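Local coordinates for protein fumarylacetoacetate hydrolase (Burkholderia xenovorans, PDB 5TI1) that probably hydrolyses fumarylacetoacetate to fumarate and acetoacetate, the last step of phenylalanine and tyrosine breakdown, at a magnesium-dependent active site, at residues 223-228 and 259-264; 264-269 and 277-282; 388-393 and 408-413. All blocks are in the same frame, centred on the assembly; numbering follows the deposited sequence.

Contact 1: 223-228 and 259-264; sequences LDIELE and NDWSAR. With MG (magnesium ion), chain K; NA (sodium ion), chain L.
Two antiparallel strands of the FAH-family mixed sheet meet here, interrupted around Ile225-Glu226 and Asp260-Trp261, where two of the magnesium ligands sit. Backbone bonds tie one end: Asp224 and Ser262 form a hydrogen-bonded pair, with Asp224 N reaching Ser262 O at 2.8 Å nearly along the C=O axis. A side chain and the backbone together bridge the irregular part. Asn259 has CG anti to the backbone N (chi1 -177°), so OD1 accepts from Glu226 N at 3.1 Å, while ND2 sits over one face of the Trp261 ring, toward its rim. Asp260 N donates to a lone pair of Glu226 O at 3.1 Å.

The charged interactions centre on Arg264. Its guanidinium takes both acids at its edge, in plane: NE donates to Asp224 OD2 at 2.9 Å and NH2 to Glu226 OE1 at 2.9 Å, each on the anti lone pair. The Asp224 carboxylate stands almost perpendicular to the guanidinium (84°). Asp224 OD2 also accepts from Leu390 N.

Metal bonds complete the join. Glu226 OE2, Glu228 OE1 and Asp260 OD2 bind magnesium together with Asp153. The Glu226 carboxylate is thus held at both oxygens, OE2 on magnesium and OE1 on Arg264, and its charge is probably partly balanced. Asp260 bridges two ions: its other oxygen, OD1, lies 2.4 Å from sodium, which Trp261 O also binds at 2.5 Å.

Contact 2: 264-269 and 277-282; sequences RDIQQW and FNAKTF. With NA (sodium ion), chain L.
The Phe282 ring, at the end of 277-282, receives Asn278 O at its edge, in plane, and packs beyond the segment on Trp261, Ala263 and Val200. Helix 264-270, which directly follows strand 252-263, here packs against the short, weakly bonded helix 278-281. The Phe277 ring turns away from helix 264-270 and meets the His360 ring of the second subunit, with the planes at about 50°.

Gln267 and Ala279 are the nearest pair, CA to CA 4.9 Å. The Ala279 methyl points at the helix and lies 3.4 Å from both Gln267 CB and Gln267 N, a tight contact, so the backbones come close. Alongside, Ile266 brings in its CG2 branch, which is anti to the backbone N and lies 4.0 Å from Ala279 CB; the same methyl rests against Asn278 CB. Asn278 then sends ND2 to His359 O of the second subunit, so the short helix also faces the dimer interface.

No hydrogen bond crosses between the segments. Gln267, predicted to bind substrate, has CG anti to the backbone N (chi1 -178°) and runs extended, crossing Lys280 obliquely. Lys280 bends at chi2 and chi3, and its ammonium goes to Ser262 OG, close to the magnesium site. The backbone O of Lys280 binds the sodium ion at 2.4 Å, together with Asp260, Trp261, Ala283 and Thr284. At the side-chain crossing, Gln267 OE1 meets the methylene Lys280 CE at 3.5 Å.

Contact 3: 388-393 and 408-413; sequences SLLELT and RSFIED
Leu389, in the first turn of the short helix 389-392, directs its CB toward the loop 408-413 that precedes strand 416-424. Both elements pack on strand 223-233, with Leu389 and Ile411 touching Ile225. Leu389 CB comes 3.3 Å from Ser409 O. With chi1 -77°, CG sits anti to the carbonyl carbon, still beside Ser409 O; from there CD1 remains against that oxygen, while CD2 reaches Ile411 CG1 at 4.4 Å.

Next along the helix, Leu390 lies side by side with Phe410, both pointing the same way, and Leu390 CD1 meets the ring tip CZ at 4.0 Å. At the helix end Thr393 turns its methyl CG2 to Arg408 O at 3.5 Å. Ser388 OG caps the helix start, accepting from Glu391 N and donating to Glu391 OE2. That oxygen also makes a weak bond to His160 ND1, the predicted proton acceptor, while OE1 is held by Ser379 and Asn163.

Helix and loop are joined by van der Waals contact, apolar carbons against each other and against backbone carbonyls. Ser409 O is buried against Leu389 and Thr393 with no hydrogen-bond partner in the model; Thr393 OG1 is near at 3.6 Å, but its hydroxyl goes to Leu389 O.

In the fold
Contact 1 is wholly buried and polar, bringing acids, an arginine and two metals together between sheet strands. Contacts 2 and 3 lie farther from the chain's centre and rely on carbon packing; contact 2 borders the second subunit, whereas contact 3 is only partly buried and meets no other chain. Contacts 1 and 2 share Arg264, where strand 252-263 passes into helix 264-270, as well as the sodium ion, and Ala263 N bonds Ala279 O between them. Contact 3 joins contact 1 through the start of its helix: Leu389 N and Leu390 N donate to the two oxygens of Asp224. Arg264, part of contacts 1 and 2, also packs against contact 3.

Contact 1: 223-228 and 259-264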
# COMPACT_ATOMS: atom_id res chain seq x y z
N LEU B 223 -5.78 5.40 -22.49
CA LEU B 223 -4.94 5.95 -21.44
C LEU B 223 -5.45 7.33 -21.05
O LEU B 223 -5.64 8.21 -21.90
CB LEU B 223 -3.50 6.03 -21.92
CG LEU B 223 -2.47 6.51 -20.92
CD1 LEU B 223 -2.41 5.54 -19.70
CD2 LEU B 223 -1.13 6.66 -21.61
N ASP B 224 -5.68 7.53 -19.75
CA ASP B 224 -6.36 8.73 -19.30
C ASP B 224 -5.66 9.27 -18.06
O ASP B 224 -4.91 8.56 -17.38
CB ASP B 224 -7.84 8.43 -19.01
CG ASP B 224 -8.71 9.68 -19.00
OD1 ASP B 224 -8.16 10.79 -19.18
OD2 ASP B 224 -9.94 9.56 -18.82
N ILE B 225 -5.89 10.55 -17.80
CA ILE B 225 -5.51 11.17 -16.53
C ILE B 225 -6.64 11.00 -15.54
O ILE B 225 -7.77 10.66 -15.90
CB ILE B 225 -5.21 12.67 -16.69
CG1 ILE B 225 -6.53 13.43 -16.88
CG2 ILE B 225 -4.23 12.92 -17.82
CD1 ILE B 225 -6.38 14.92 -16.94
N GLU B 226 -6.35 11.27 -14.27
CA GLU B 226 -7.38 11.58 -13.28
C GLU B 226 -6.85 12.75 -12.48
O GLU B 226 -5.89 12.60 -11.71
CB GLU B 226 -7.72 10.39 -12.39
CG GLU B 226 -8.33 9.23 -13.16
CD GLU B 226 -9.24 8.36 -12.32
OE1 GLU B 226 -10.21 7.80 -12.88
OE2 GLU B 226 -8.99 8.23 -11.12
N LEU B 227 -7.44 13.93 -12.71
CA LEU B 227 -7.07 15.14 -11.99
C LEU B 227 -7.54 15.02 -10.55
O LEU B 227 -8.74 14.86 -10.30
CB LEU B 227 -7.69 16.37 -12.65
CG LEU B 227 -7.74 17.61 -11.75
CD1 LEU B 227 -6.36 18.17 -11.53
CD2 LEU B 227 -8.62 18.68 -12.39
N GLU B 228 -6.60 15.08 -9.61
CA GLU B 228 -6.90 14.92 -8.19
C GLU B 228 -5.96 15.78 -7.36
O GLU B 228 -4.95 16.29 -7.85
CB GLU B 228 -6.75 13.46 -7.75
CG GLU B 228 -7.51 12.45 -8.59
CD GLU B 228 -7.51 11.08 -7.97
OE1 GLU B 228 -7.73 10.09 -8.70
OE2 GLU B 228 -7.27 11.00 -6.75
N ASN B 259 -1.97 13.03 -10.23
CA ASN B 259 -2.52 12.51 -11.47
C ASN B 259 -2.52 10.99 -11.36
O ASN B 259 -1.46 10.35 -11.47
CB ASN B 259 -1.71 12.97 -12.68
CG ASN B 259 -2.31 12.49 -14.00
OD1 ASN B 259 -3.32 11.78 -14.00
ND2 ASN B 259 -1.70 12.90 -15.13
N ASP B 260 -3.70 10.41 -11.17
CA ASP B 260 -3.86 8.96 -11.07
C ASP B 260 -4.07 8.40 -12.47
O ASP B 260 -5.19 8.14 -12.91
CB ASP B 260 -5.02 8.61 -10.14
CG ASP B 260 -5.29 7.12 -10.07
OD1 ASP B 260 -4.35 6.33 -10.33
OD2 ASP B 260 -6.44 6.74 -9.76
N TRP B 261 -2.95 8.21 -13.19
CA TRP B 261 -3.00 7.67 -14.54
C TRP B 261 -3.83 6.39 -14.58
O TRP B 261 -3.67 5.50 -13.74
CB TRP B 261 -1.59 7.38 -15.05
CG TRP B 261 -0.63 8.54 -14.98
CD1 TRP B 261 0.27 8.79 -13.98
CD2 TRP B 261 -0.45 9.58 -15.95
NE1 TRP B 261 0.98 9.94 -14.27
CE2 TRP B 261 0.56 10.43 -15.48
CE3 TRP B 261 -1.05 9.87 -17.18
CZ2 TRP B 261 1.00 11.55 -16.19
CZ3 TRP B 261 -0.63 10.98 -17.89
CH2 TRP B 261 0.40 11.81 -17.39
N SER B 262 -4.72 6.30 -15.57
CA SER B 262 -5.67 5.21 -15.67
C SER B 262 -5.65 4.62 -17.07
O SER B 262 -5.69 5.36 -18.05
CB SER B 262 -7.09 5.68 -15.34
OG SER B 262 -7.20 6.00 -13.95
N ALA B 263 -5.60 3.29 -17.15
CA ALA B 263 -5.78 2.55 -18.40
C ALA B 263 -7.19 1.98 -18.38
O ALA B 263 -7.44 0.91 -17.80
CB ALA B 263 -4.73 1.45 -18.55
N ARG B 264 -8.14 2.69 -19.00
CA ARG B 264 -9.54 2.41 -18.75
C ARG B 264 -10.02 1.13 -19.40
O ARG B 264 -10.92 0.47 -18.86
CB ARG B 264 -10.41 3.58 -19.21
CG ARG B 264 -10.01 4.85 -18.54
CD ARG B 264 -11.13 5.84 -18.45
NE ARG B 264 -10.68 6.97 -17.66
CZ ARG B 264 -10.68 7.01 -16.34
NH1 ARG B 264 -11.12 5.96 -15.63
NH2 ARG B 264 -10.23 8.09 -15.72
MG MG K . -8.33 7.99 -9.06
NA NA L . -2.46 5.55 -11.52

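Contact 2: 264-269 and 277-282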
# COMPACT_ATOMS: atom_id res chain seq x y z
N ARG B 264 -8.14 2.69 -19.00
CA ARG B 264 -9.54 2.41 -18.75
C ARG B 264 -10.02 1.13 -19.40
O ARG B 264 -10.92 0.47 -18.86
CB ARG B 264 -10.41 3.58 -19.21
CG ARG B 264 -10.01 4.85 -18.54
CD ARG B 264 -11.13 5.84 -18.45
NE ARG B 264 -10.68 6.97 -17.66
CZ ARG B 264 -10.68 7.01 -16.34
NH1 ARG B 264 -11.12 5.96 -15.63
NH2 ARG B 264 -10.23 8.09 -15.72
N ASP B 265 -9.45 0.76 -20.55
CA ASP B 265 -9.83 -0.51 -21.16
C ASP B 265 -9.29 -1.69 -20.35
O ASP B 265 -9.98 -2.70 -20.18
CB ASP B 265 -9.39 -0.59 -22.62
CG ASP B 265 -7.94 -0.17 -22.85
OD1 ASP B 265 -7.27 0.29 -21.91
OD2 ASP B 265 -7.47 -0.30 -24.00
N ILE B 266 -8.07 -1.57 -19.83
CA ILE B 266 -7.57 -2.56 -18.88
C ILE B 266 -8.47 -2.62 -17.65
O ILE B 266 -8.73 -3.70 -17.10
CB ILE B 266 -6.10 -2.25 -18.51
CG1 ILE B 266 -5.19 -2.43 -19.73
CG2 ILE B 266 -5.61 -3.15 -17.38
CD1 ILE B 266 -3.71 -2.20 -19.44
N GLN B 267 -8.99 -1.47 -17.23
CA GLN B 267 -9.79 -1.43 -16.00
C GLN B 267 -11.11 -2.16 -16.20
O GLN B 267 -11.53 -2.95 -15.34
CB GLN B 267 -10.05 0.01 -15.56
CG GLN B 267 -10.84 0.11 -14.24
CD GLN B 267 -11.13 1.54 -13.80
OE1 GLN B 267 -10.26 2.22 -13.27
NE2 GLN B 267 -12.36 1.99 -14.01
N GLN B 268 -11.79 -1.90 -17.32
CA GLN B 268 -13.10 -2.49 -17.58
C GLN B 268 -13.07 -4.01 -17.46
O GLN B 268 -13.99 -4.62 -16.91
CB GLN B 268 -13.58 -2.08 -18.97
CG GLN B 268 -15.06 -1.83 -19.07
CD GLN B 268 -15.49 -0.58 -18.33
OE1 GLN B 268 -15.71 -0.60 -17.12
NE2 GLN B 268 -15.59 0.53 -19.06
N TRP B 269 -12.00 -4.63 -17.96
CA TRP B 269 -11.94 -6.09 -18.02
C TRP B 269 -11.54 -6.72 -16.69
O TRP B 269 -11.99 -7.83 -16.39
CB TRP B 269 -10.98 -6.50 -19.13
CG TRP B 269 -10.64 -7.96 -19.18
CD1 TRP B 269 -9.39 -8.51 -19.10
CD2 TRP B 269 -11.55 -9.06 -19.35
NE1 TRP B 269 -9.46 -9.88 -19.21
CE2 TRP B 269 -10.77 -10.24 -19.37
CE3 TRP B 269 -12.94 -9.16 -19.50
CZ2 TRP B 269 -11.34 -11.51 -19.51
CZ3 TRP B 269 -13.50 -10.42 -19.65
CH2 TRP B 269 -12.71 -11.58 -19.65
N PHE B 277 -7.00 -2.40 -10.65
CA PHE B 277 -5.74 -2.96 -10.19
C PHE B 277 -4.61 -2.60 -11.15
O PHE B 277 -3.99 -1.55 -11.01
CB PHE B 277 -5.87 -4.47 -10.00
CG PHE B 277 -4.67 -5.11 -9.38
CD1 PHE B 277 -4.10 -4.59 -8.23
CD2 PHE B 277 -4.11 -6.25 -9.93
CE1 PHE B 277 -3.00 -5.18 -7.64
CE2 PHE B 277 -3.00 -6.84 -9.37
CZ PHE B 277 -2.45 -6.31 -8.21
N ASN B 278 -4.36 -3.44 -12.16
CA ASN B 278 -3.30 -3.13 -13.12
C ASN B 278 -3.58 -1.82 -13.86
O ASN B 278 -2.64 -1.12 -14.25
CB ASN B 278 -3.13 -4.27 -14.12
CG ASN B 278 -2.32 -5.42 -13.55
OD1 ASN B 278 -1.65 -5.29 -12.53
ND2 ASN B 278 -2.37 -6.55 -14.23
N ALA B 279 -4.85 -1.46 -14.03
CA ALA B 279 -5.20 -0.25 -14.75
C ALA B 279 -4.78 1.01 -14.02
O ALA B 279 -4.79 2.09 -14.63
CB ALA B 279 -6.70 -0.20 -14.99
N LYS B 280 -4.44 0.91 -12.72
CA LYS B 280 -4.10 2.07 -11.91
C LYS B 280 -2.67 2.10 -11.44
O LYS B 280 -2.11 3.18 -11.24
CB LYS B 280 -4.99 2.13 -10.66
CG LYS B 280 -6.46 2.22 -10.96
CD LYS B 280 -6.80 3.59 -11.48
CE LYS B 280 -8.19 4.00 -11.06
NZ LYS B 280 -8.45 5.39 -11.54
N THR B 281 -2.07 0.94 -11.21
CA THR B 281 -0.83 0.85 -10.45
C THR B 281 0.41 1.02 -11.30
O THR B 281 1.52 0.96 -10.75
CB THR B 281 -0.75 -0.50 -9.74
OG1 THR B 281 -0.68 -1.53 -10.72
CG2 THR B 281 -1.98 -0.70 -8.83
N PHE B 282 0.28 1.21 -12.62
CA PHE B 282 1.48 1.36 -13.45
C PHE B 282 2.15 2.72 -13.24
O PHE B 282 3.34 2.85 -13.54
CB PHE B 282 1.13 1.15 -14.93
CG PHE B 282 0.18 2.17 -15.50
CD1 PHE B 282 -1.18 1.97 -15.46
CD2 PHE B 282 0.67 3.33 -16.09
CE1 PHE B 282 -2.06 2.91 -15.98
CE2 PHE B 282 -0.19 4.27 -16.61
CZ PHE B 282 -1.56 4.06 -16.56
NA NA L . -2.46 5.55 -11.52

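Contact 3: 388-393 and 408-413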
# COMPACT_ATOMS: atom_id res chain seq x y z
N SER B 388 -11.18 14.29 -16.31
CA SER B 388 -10.62 13.19 -17.08
C SER B 388 -11.01 13.35 -18.54
O SER B 388 -12.07 13.89 -18.86
CB SER B 388 -11.11 11.84 -16.56
OG SER B 388 -12.50 11.68 -16.80
N LEU B 389 -10.15 12.86 -19.44
CA LEU B 389 -10.52 12.82 -20.85
C LEU B 389 -11.74 11.94 -21.07
O LEU B 389 -12.55 12.22 -21.97
CB LEU B 389 -9.36 12.32 -21.72
CG LEU B 389 -8.20 13.27 -22.03
CD1 LEU B 389 -8.72 14.56 -22.64
CD2 LEU B 389 -7.37 13.57 -20.81
N LEU B 390 -11.91 10.89 -20.26
CA LEU B 390 -13.12 10.08 -20.33
C LEU B 390 -14.37 10.94 -20.21
O LEU B 390 -15.33 10.78 -20.98
CB LEU B 390 -13.09 9.00 -19.24
CG LEU B 390 -14.39 8.21 -19.08
CD1 LEU B 390 -14.64 7.33 -20.30
CD2 LEU B 390 -14.41 7.40 -17.77
N GLU B 391 -14.38 11.89 -19.27
CA GLU B 391 -15.53 12.79 -19.16
C GLU B 391 -15.48 13.88 -20.22
O GLU B 391 -16.49 14.15 -20.88
CB GLU B 391 -15.58 13.42 -17.77
CG GLU B 391 -15.65 12.43 -16.62
CD GLU B 391 -15.23 13.06 -15.32
OE1 GLU B 391 -16.10 13.61 -14.62
OE2 GLU B 391 -14.02 13.04 -15.02
N LEU B 392 -14.32 14.51 -20.40
CA LEU B 392 -14.23 15.66 -21.30
C LEU B 392 -14.67 15.31 -22.71
O LEU B 392 -15.28 16.14 -23.39
CB LEU B 392 -12.80 16.20 -21.30
CG LEU B 392 -12.34 16.83 -19.98
CD1 LEU B 392 -10.84 17.10 -19.96
CD2 LEU B 392 -13.14 18.10 -19.68
N THR B 393 -14.40 14.08 -23.17
CA THR B 393 -14.77 13.66 -24.52
C THR B 393 -15.95 12.70 -24.52
O THR B 393 -16.29 12.16 -25.58
CB THR B 393 -13.57 13.01 -25.22
OG1 THR B 393 -13.29 11.73 -24.64
CG2 THR B 393 -12.34 13.88 -25.10
N ARG B 408 -8.11 15.21 -29.41
CA ARG B 408 -7.80 14.11 -28.50
C ARG B 408 -9.08 13.45 -28.04
O ARG B 408 -10.05 14.13 -27.67
CB ARG B 408 -7.00 14.60 -27.28
CG ARG B 408 -5.53 14.87 -27.58
CD ARG B 408 -4.82 13.60 -28.06
NE ARG B 408 -3.40 13.82 -28.30
CZ ARG B 408 -2.90 14.32 -29.43
NH1 ARG B 408 -3.70 14.66 -30.43
NH2 ARG B 408 -1.58 14.46 -29.57
N SER B 409 -9.09 12.12 -28.06
CA SER B 409 -10.06 11.36 -27.29
C SER B 409 -9.39 10.93 -25.99
O SER B 409 -9.68 11.49 -24.94
CB SER B 409 -10.58 10.16 -28.08
OG SER B 409 -11.49 10.60 -29.08
N PHE B 410 -8.47 9.98 -26.07
CA PHE B 410 -7.62 9.64 -24.93
C PHE B 410 -6.18 10.07 -25.23
O PHE B 410 -5.89 10.64 -26.29
CB PHE B 410 -7.76 8.15 -24.60
CG PHE B 410 -9.10 7.80 -24.03
CD1 PHE B 410 -9.36 7.97 -22.67
CD2 PHE B 410 -10.12 7.35 -24.85
CE1 PHE B 410 -10.61 7.68 -22.14
CE2 PHE B 410 -11.37 7.06 -24.33
CZ PHE B 410 -11.62 7.22 -22.97
N ILE B 411 -5.28 9.83 -24.27
CA ILE B 411 -3.91 10.31 -24.38
C ILE B 411 -3.14 9.51 -25.43
O ILE B 411 -3.24 8.28 -25.50
CB ILE B 411 -3.20 10.24 -23.02
CG1 ILE B 411 -3.91 11.10 -21.97
CG2 ILE B 411 -1.75 10.68 -23.16
CD1 ILE B 411 -3.45 10.77 -20.55
N GLU B 412 -2.33 10.20 -26.21
CA GLU B 412 -1.52 9.57 -27.24
C GLU B 412 -0.05 9.62 -26.85
O GLU B 412 0.36 10.37 -25.96
CB GLU B 412 -1.79 10.23 -28.60
CG GLU B 412 -2.91 9.51 -29.33
CD GLU B 412 -3.76 10.41 -30.18
OE1 GLU B 412 -4.91 10.03 -30.47
OE2 GLU B 412 -3.27 11.50 -30.57
N ASP B 413 0.74 8.76 -27.51
CA ASP B 413 2.16 8.67 -27.22
C ASP B 413 2.85 10.01 -27.49
O ASP B 413 2.54 10.69 -28.47
CB ASP B 413 2.81 7.57 -28.06
CG ASP B 413 2.36 6.16 -27.65
OD1 ASP B 413 1.71 6.00 -26.58
OD2 ASP B 413 2.68 5.21 -28.39